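Local coordinates for Sb(V)-As(V) reductase (Leishmania major, PDB 2J6P), which probably reduces pentavalent arsenic and antimony, as an Acr2-type enzyme related to Cdc25 phosphatases and rhodaneses, at residues Ile44-Ile49 with Glu57-Thr62. Numbering follows the deposited sequence.
Sequences INMPTI and EKLAKT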
loop_
_atom_site.group_PDB
_atom_site.type_symbol
_atom_site.label_atom_id
_atom_site.label_comp_id
_atom_site.label_asym_id
_atom_site.label_seq_id
_atom_site.Cartn_x
_atom_site.Cartn_y
_atom_site.Cartn_z
ATOM N N ILE A 44 -6.357 17.621 14.213
ATOM C CA ILE A 44 -5.096 18.190 13.773
ATOM C C ILE A 44 -4.519 17.361 12.650
ATOM O O ILE A 44 -4.277 16.172 12.839
ATOM C CB ILE A 44 -4.138 18.277 14.917
ATOM C CG1 ILE A 44 -4.755 19.217 15.968
ATOM C CG2 ILE A 44 -2.837 18.990 14.454
ATOM C CD1 ILE A 44 -4.115 19.161 17.328
ATOM N N ASN A 45 -4.252 17.946 11.490
ATOM C CA ASN A 45 -3.777 17.104 10.367
ATOM C C ASN A 45 -2.292 16.937 10.410
ATOM O O ASN A 45 -1.581 17.887 10.278
ATOM C CB ASN A 45 -4.300 17.623 8.936
ATOM C CG ASN A 45 -4.005 16.584 7.682
ATOM O OD1 ASN A 45 -3.804 15.232 7.769
ATOM N ND2 ASN A 45 -3.876 17.248 6.518
ATOM N N MET A 46 -1.779 15.721 10.552
ATOM C CA MET A 46 -0.352 15.629 10.454
ATOM C C MET A 46 -0.121 14.501 9.464
ATOM O O MET A 46 -0.065 13.294 9.872
ATOM C CB MET A 46 0.259 15.234 11.837
ATOM C CG MET A 46 0.079 16.310 12.916
ATOM S SD MET A 46 1.336 17.595 12.711
ATOM C CE MET A 46 2.849 16.692 12.997
ATOM N N PRO A 47 -0.016 14.837 8.156
ATOM C CA PRO A 47 -0.038 13.701 7.206
ATOM C C PRO A 47 1.259 12.933 7.389
ATOM O O PRO A 47 2.417 13.473 7.236
ATOM C CB PRO A 47 -0.080 14.374 5.801
ATOM C CG PRO A 47 0.050 15.834 6.071
ATOM C CD PRO A 47 0.102 16.141 7.512
ATOM N N THR A 48 1.115 11.683 7.742
ATOM C CA THR A 48 2.329 10.831 7.931
ATOM C C THR A 48 3.275 10.839 6.705
ATOM O O THR A 48 4.502 10.775 6.842
ATOM C CB THR A 48 1.864 9.399 8.241
ATOM O OG1 THR A 48 1.223 9.495 9.554
ATOM C CG2 THR A 48 3.115 8.437 8.404
ATOM N N ILE A 49 2.710 10.879 5.491
ATOM C CA ILE A 49 3.533 10.746 4.332
ATOM C C ILE A 49 4.549 11.850 4.186
ATOM O O ILE A 49 5.571 11.645 3.575
ATOM C CB ILE A 49 2.587 10.560 3.080
ATOM C CG1 ILE A 49 3.304 10.171 1.869
ATOM C CG2 ILE A 49 1.882 11.795 2.759
ATOM C CD1 ILE A 49 2.246 10.102 0.657
ATOM N N GLU A 57 7.952 17.410 16.877
ATOM C CA GLU A 57 8.535 18.118 18.052
ATOM C C GLU A 57 7.706 19.298 18.400
ATOM O O GLU A 57 7.271 19.436 19.587
ATOM C CB GLU A 57 9.977 18.537 17.763
ATOM C CG GLU A 57 10.788 17.294 17.799
ATOM C CD GLU A 57 12.241 17.528 17.280
ATOM O OE1 GLU A 57 12.633 18.682 17.162
ATOM O OE2 GLU A 57 12.938 16.558 16.949
ATOM N N LYS A 58 7.287 20.059 17.383
ATOM C CA LYS A 58 6.496 21.265 17.689
ATOM C C LYS A 58 5.100 20.807 18.084
ATOM O O LYS A 58 4.466 21.427 18.956
ATOM C CB LYS A 58 6.362 22.166 16.433
ATOM C CG LYS A 58 7.622 22.863 16.124
ATOM C CD LYS A 58 7.718 23.606 14.707
ATOM C CE LYS A 58 8.844 24.621 14.798
ATOM N NZ LYS A 58 8.524 25.921 14.131
ATOM N N LEU A 59 4.590 19.704 17.479
ATOM C CA LEU A 59 3.270 19.288 18.000
ATOM C C LEU A 59 3.362 18.833 19.508
ATOM O O LEU A 59 2.448 19.095 20.292
ATOM C CB LEU A 59 2.728 18.068 17.205
ATOM C CG LEU A 59 1.320 17.617 17.598
ATOM C CD1 LEU A 59 0.127 18.730 17.425
ATOM C CD2 LEU A 59 0.956 16.320 16.689
ATOM N N ALA A 60 4.424 18.084 19.835
ATOM C CA ALA A 60 4.624 17.596 21.211
ATOM C C ALA A 60 4.647 18.807 22.127
ATOM O O ALA A 60 3.999 18.772 23.162
ATOM C CB ALA A 60 5.972 16.779 21.302
ATOM N N LYS A 61 5.416 19.858 21.809
ATOM C CA LYS A 61 5.466 20.988 22.769
ATOM C C LYS A 61 4.081 21.645 22.836
ATOM O O LYS A 61 3.573 21.994 23.900
ATOM C CB LYS A 61 6.485 22.011 22.226
ATOM C CG LYS A 61 6.635 23.350 23.068
ATOM C CD LYS A 61 7.769 24.160 22.457
ATOM C CE LYS A 61 8.574 25.059 23.459
ATOM N NZ LYS A 61 7.699 26.178 23.671
ATOM N N THR A 62 3.420 21.800 21.667
ATOM C CA THR A 62 2.102 22.486 21.656
ATOM C C THR A 62 1.115 21.739 22.459
ATOM O O THR A 62 0.378 22.319 23.273
ATOM C CB THR A 62 1.565 22.640 20.217
ATOM O OG1 THR A 62 2.462 23.542 19.549
ATOM C CG2 THR A 62 0.188 23.349 20.195
#
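Lys58 O, on the turn of helix just before Leu59 reaches across to Met46 and Ile44, accepts two bonds from one residue: Thr62 N at 2.9 Å and Thr62 OG1 at 3.0 Å; the threonine hydroxyl thus adds a second bond to the i to i+4 backbone bond. The two donors come from opposite faces of the carbonyl plane, with the hydroxyl oxygen tilted 33° out of it. This turn belongs to helix 53-65 of the rhodanese-like fold, which joins edge strand 44-45 to strand 70-74 in a beta-alpha-beta crossover passing strand 25-29. Between the strand end and the helix the contact is wholly apolar, and Leu59 carries the helix side of it. Its CG stands anti to the backbone N (chi1 -176°), and the forked end divides between Ile44 on the edge strand and Met46 in the loop just after it. Branch CD1 meets the Ile44 methyl CG2 at 4.2 Å, while CD2 settles against Met46, closest at its CG, 3.9 Å away. The methionine chain bends at both chi2 (-80°) and chi3. Met46 and Leu59 run past one another, each heading towards the other's backbone. Ile28 of the neighbouring strand touches all three residues, while Leu63 adds to the packing on Ile44 and Tyr56 to that on Met46. The cluster lies between helix 53-65 and the sheet face formed by strands 25-29 and 44-45. At its methionine end, the leucine methyl lies over the bent chain, with both Met46 SD and Met46 CE 4.2 Å from Leu59 CD2.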